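Local atomic coordinates of Pre-mRNA-splicing factor SAD1 (PDB entry 4MSX), a protein that promotes assembly of newly made U4 snRNA into the U4/U6 snRNP and is required for pre-mRNA splicing. Residues K73-I84 against C93-Q102. Residues are numbered along the deposited sequence; the frame is centred on the assembly and turned at random.
Sequences KLDFDSEKICCI and CCLVCGHYYQ. With ZN (zinc ion), chain B.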
loop_
_atom_site.group_PDB
_atom_site.type_symbol
_atom_site.label_atom_id
_atom_site.label_comp_id
_atom_site.label_asym_id
_atom_site.label_seq_id
_atom_site.Cartn_x
_atom_site.Cartn_y
_atom_site.Cartn_z
ATOM N N LYS A 73 -23.983 5.702 2.685
ATOM C CA LYS A 73 -24.162 4.865 1.506
ATOM C C LYS A 73 -23.073 5.168 0.489
ATOM O O LYS A 73 -23.035 4.570 -0.566
ATOM C CB LYS A 73 -25.564 5.106 0.900
ATOM C CG LYS A 73 -26.621 4.385 1.751
ATOM C CD LYS A 73 -27.986 4.390 1.093
ATOM C CE LYS A 73 -29.055 3.907 2.062
ATOM N NZ LYS A 73 -28.620 2.679 2.792
ATOM N N LEU A 74 -22.197 6.128 0.785
ATOM C CA LEU A 74 -21.275 6.612 -0.251
ATOM C C LEU A 74 -19.920 5.876 -0.160
ATOM O O LEU A 74 -19.201 6.010 0.846
ATOM C CB LEU A 74 -21.032 8.110 -0.084
ATOM C CG LEU A 74 -22.366 8.885 -0.050
ATOM C CD1 LEU A 74 -22.041 10.362 0.059
ATOM C CD2 LEU A 74 -23.171 8.541 -1.354
ATOM N N ASP A 75 -19.554 5.171 -1.217
ATOM C CA ASP A 75 -18.219 4.477 -1.269
ATOM C C ASP A 75 -17.567 4.887 -2.575
ATOM O O ASP A 75 -18.145 4.708 -3.657
ATOM C CB ASP A 75 -18.396 2.952 -1.230
ATOM C CG ASP A 75 -17.047 2.199 -1.136
ATOM O OD1 ASP A 75 -16.088 2.567 -1.853
ATOM O OD2 ASP A 75 -16.939 1.254 -0.315
ATOM N N PHE A 76 -16.420 5.543 -2.492
ATOM C CA PHE A 76 -15.748 6.014 -3.698
ATOM C C PHE A 76 -14.551 5.113 -4.129
ATOM O O PHE A 76 -13.758 5.470 -4.987
ATOM C CB PHE A 76 -15.281 7.433 -3.437
ATOM C CG PHE A 76 -16.445 8.391 -3.261
ATOM C CD1 PHE A 76 -17.277 8.663 -4.345
ATOM C CD2 PHE A 76 -16.718 8.958 -2.024
ATOM C CE1 PHE A 76 -18.376 9.559 -4.201
ATOM C CE2 PHE A 76 -17.808 9.836 -1.844
ATOM C CZ PHE A 76 -18.630 10.149 -2.941
ATOM N N ASP A 77 -14.465 3.947 -3.536
ATOM C CA ASP A 77 -13.431 3.006 -3.928
ATOM C C ASP A 77 -13.869 2.099 -5.099
ATOM O O ASP A 77 -13.086 1.292 -5.582
ATOM C CB ASP A 77 -13.077 2.115 -2.728
ATOM C CG ASP A 77 -12.464 2.890 -1.600
ATOM O OD1 ASP A 77 -12.120 4.060 -1.825
ATOM O OD2 ASP A 77 -12.372 2.351 -0.480
ATOM N N SER A 78 -15.114 2.208 -5.533
ATOM C CA SER A 78 -15.641 1.295 -6.547
ATOM C C SER A 78 -15.186 1.695 -7.951
ATOM O O SER A 78 -14.757 2.837 -8.186
ATOM C CB SER A 78 -17.177 1.286 -6.487
ATOM O OG SER A 78 -17.617 0.730 -5.249
ATOM N N GLU A 79 -15.284 0.749 -8.885
ATOM C CA GLU A 79 -14.996 1.021 -10.277
ATOM C C GLU A 79 -15.975 2.164 -10.709
ATOM O O GLU A 79 -17.164 2.089 -10.447
ATOM C CB GLU A 79 -15.293 -0.232 -11.147
ATOM C CG GLU A 79 -14.847 -0.062 -12.589
ATOM C CD GLU A 79 -15.127 -1.301 -13.488
ATOM O OE1 GLU A 79 -15.660 -2.339 -13.004
ATOM O OE2 GLU A 79 -14.809 -1.209 -14.706
ATOM N N LYS A 80 -15.441 3.162 -11.377
ATOM C CA LYS A 80 -16.151 4.334 -11.787
ATOM C C LYS A 80 -16.857 4.021 -13.106
ATOM O O LYS A 80 -16.427 4.453 -14.180
ATOM C CB LYS A 80 -15.148 5.455 -11.963
ATOM C CG LYS A 80 -15.781 6.806 -12.152
ATOM C CD LYS A 80 -14.744 7.872 -12.423
ATOM C CE LYS A 80 -14.211 7.773 -13.854
ATOM N NZ LYS A 80 -13.371 8.955 -14.242
ATOM N N ILE A 81 -17.902 3.221 -13.026
ATOM C CA ILE A 81 -18.733 3.014 -14.209
ATOM C C ILE A 81 -20.207 3.156 -13.858
ATOM O O ILE A 81 -20.625 2.857 -12.747
ATOM C CB ILE A 81 -18.536 1.626 -14.854
ATOM C CG1 ILE A 81 -18.774 0.519 -13.823
ATOM C CG2 ILE A 81 -17.155 1.518 -15.498
ATOM C CD1 ILE A 81 -18.725 -0.891 -14.447
ATOM N N CYS A 82 -20.978 3.567 -14.858
ATOM C CA CYS A 82 -22.443 3.697 -14.740
ATOM C C CYS A 82 -23.075 2.337 -14.506
ATOM O O CYS A 82 -22.813 1.407 -15.257
ATOM C CB CYS A 82 -22.963 4.300 -16.055
ATOM S SG CYS A 82 -24.823 4.255 -16.165
ATOM N N CYS A 83 -23.868 2.165 -13.450
ATOM C CA CYS A 83 -24.450 0.853 -13.149
ATOM C C CYS A 83 -25.586 0.438 -14.127
ATOM O O CYS A 83 -26.092 -0.684 -14.038
ATOM C CB CYS A 83 -24.989 0.800 -11.706
ATOM S SG CYS A 83 -26.570 1.849 -11.426
ATOM N N ILE A 84 -25.984 1.334 -15.027
ATOM C CA ILE A 84 -26.994 1.035 -16.069
ATOM C C ILE A 84 -26.369 0.717 -17.429
ATOM O O ILE A 84 -26.744 -0.274 -18.053
ATOM C CB ILE A 84 -27.975 2.268 -16.332
ATOM C CG1 ILE A 84 -28.613 2.757 -15.034
ATOM C CG2 ILE A 84 -29.083 1.864 -17.344
ATOM C CD1 ILE A 84 -29.316 1.675 -14.257
ATOM N N CYS A 93 -22.143 10.106 -9.041
ATOM C CA CYS A 93 -22.594 9.321 -7.925
ATOM C C CYS A 93 -23.839 10.008 -7.385
ATOM O O CYS A 93 -23.813 11.199 -7.088
ATOM C CB CYS A 93 -21.530 9.269 -6.825
ATOM S SG CYS A 93 -22.022 8.358 -5.343
ATOM N N CYS A 94 -24.899 9.222 -7.228
ATOM C CA CYS A 94 -26.090 9.648 -6.537
ATOM C C CYS A 94 -25.802 9.705 -5.047
ATOM O O CYS A 94 -25.365 8.717 -4.444
ATOM C CB CYS A 94 -27.279 8.696 -6.777
ATOM S SG CYS A 94 -28.711 9.286 -5.746
ATOM N N LEU A 95 -26.046 10.864 -4.426
ATOM C CA LEU A 95 -25.575 11.063 -3.044
ATOM C C LEU A 95 -26.654 10.671 -2.082
ATOM O O LEU A 95 -26.433 10.712 -0.877
ATOM C CB LEU A 95 -25.087 12.511 -2.776
ATOM C CG LEU A 95 -23.969 12.948 -3.733
ATOM C CD1 LEU A 95 -23.504 14.424 -3.449
ATOM C CD2 LEU A 95 -22.722 12.019 -3.572
ATOM N N VAL A 96 -27.802 10.213 -2.617
ATOM C CA VAL A 96 -28.812 9.600 -1.752
ATOM C C VAL A 96 -28.650 8.083 -1.588
ATOM O O VAL A 96 -28.692 7.558 -0.452
ATOM C CB VAL A 96 -30.271 9.891 -2.317
ATOM C CG1 VAL A 96 -31.297 9.255 -1.418
ATOM C CG2 VAL A 96 -30.456 11.413 -2.497
ATOM N N CYS A 97 -28.480 7.356 -2.697
ATOM C CA CYS A 97 -28.398 5.890 -2.610
ATOM C C CYS A 97 -26.973 5.389 -2.891
ATOM O O CYS A 97 -26.669 4.232 -2.633
ATOM C CB CYS A 97 -29.409 5.195 -3.590
ATOM S SG CYS A 97 -29.008 5.396 -5.316
ATOM N N GLY A 98 -26.106 6.243 -3.437
ATOM C CA GLY A 98 -24.705 5.861 -3.608
ATOM C C GLY A 98 -24.396 5.082 -4.876
ATOM O O GLY A 98 -23.245 4.763 -5.113
ATOM N N HIS A 99 -25.399 4.780 -5.715
ATOM C CA HIS A 99 -25.101 4.146 -6.984
ATOM C C HIS A 99 -24.559 5.130 -7.985
ATOM O O HIS A 99 -24.756 6.347 -7.857
ATOM C CB HIS A 99 -26.362 3.422 -7.518
ATOM C CG HIS A 99 -26.759 2.254 -6.670
ATOM N ND1 HIS A 99 -26.091 1.049 -6.711
ATOM C CD2 HIS A 99 -27.691 2.128 -5.698
ATOM C CE1 HIS A 99 -26.617 0.219 -5.826
ATOM N NE2 HIS A 99 -27.592 0.847 -5.200
ATOM N N TYR A 100 -23.853 4.610 -8.988
ATOM C CA TYR A 100 -23.259 5.486 -9.983
ATOM C C TYR A 100 -24.099 5.484 -11.270
ATOM O O TYR A 100 -24.531 4.401 -11.725
ATOM C CB TYR A 100 -21.906 4.952 -10.379
ATOM C CG TYR A 100 -20.866 4.945 -9.258
ATOM C CD1 TYR A 100 -21.100 5.578 -8.018
ATOM C CD2 TYR A 100 -19.636 4.345 -9.467
ATOM C CE1 TYR A 100 -20.083 5.584 -6.988
ATOM C CE2 TYR A 100 -18.627 4.362 -8.465
ATOM C CZ TYR A 100 -18.857 4.959 -7.241
ATOM O OH TYR A 100 -17.837 4.914 -6.287
ATOM N N TYR A 101 -24.205 6.642 -11.911
ATOM C CA TYR A 101 -24.999 6.765 -13.145
ATOM C C TYR A 101 -24.321 7.716 -14.107
ATOM O O TYR A 101 -23.865 8.802 -13.711
ATOM C CB TYR A 101 -26.406 7.330 -12.808
ATOM C CG TYR A 101 -27.170 6.432 -11.880
ATOM C CD1 TYR A 101 -27.968 5.384 -12.373
ATOM C CD2 TYR A 101 -27.107 6.613 -10.524
ATOM C CE1 TYR A 101 -28.642 4.523 -11.509
ATOM C CE2 TYR A 101 -27.809 5.777 -9.650
ATOM C CZ TYR A 101 -28.572 4.731 -10.165
ATOM O OH TYR A 101 -29.240 3.891 -9.308
ATOM N N GLN A 102 -24.286 7.350 -15.384
ATOM C CA GLN A 102 -23.809 8.300 -16.387
ATOM C C GLN A 102 -24.779 9.506 -16.456
ATOM O O GLN A 102 -25.967 9.279 -16.449
ATOM C CB GLN A 102 -23.795 7.607 -17.758
ATOM C CG GLN A 102 -23.326 8.546 -18.878
ATOM C CD GLN A 102 -23.032 7.788 -20.157
ATOM O OE1 GLN A 102 -21.867 7.524 -20.487
ATOM N NE2 GLN A 102 -24.082 7.392 -20.862
HETATM ZN ZN ZN B . -30.098 7.430 -5.974
HETATM O O HOH W 1 -21.317 4.519 -3.197
HETATM O O HOH W 2 -15.490 5.831 -7.560
#
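Tyr100 reaches from strand 100-102 into the bend of the loop 73-84, within a predicted degenerate UBP-type zinc finger whose zinc ion is bound by Cys94, Cys97, His113 and His119. Its hydroxyl donates to Asp75 O at 2.7 Å, in the carbonyl plane and on a lone pair (C=O...donor angle 143°), and accepts from a water whose one remaining proton is left for two carbonyls within reach, Phe76 O and Ser78 O. At the ring's edge, Glu79 O stands 3.4 Å from Tyr100 CE2, and Ile81 O lies in the ring plane. A phenylalanine in place of Tyr100 would probably leave Asp75 O without its hydroxyl donor and the water without one acceptor, so the bend would be held less firmly. The apolar end is close-packed: buried Leu74 and Leu95 cross at about a right angle, Leu74 CD1 to Leu95 CD2 4.0 Å, and Phe76 CE1 lies 4.0 Å from buried Cys93 SG, with helix 146-155 packing against Leu74 and Phe76. The other end is more exposed, at Cys83 and Ile84. There Cys83 SG, turned between its own N and carbonyl carbon (chi1 71°), makes an oblique sulfur-aromatic contact with the Tyr101 ring, 3.4 Å from Tyr101 CE1, while Cys83 N donates almost straight (178°) to Tyr100 O. Beside it, buried Cys82 SG accepts from Gln102 N at 3.2 Å.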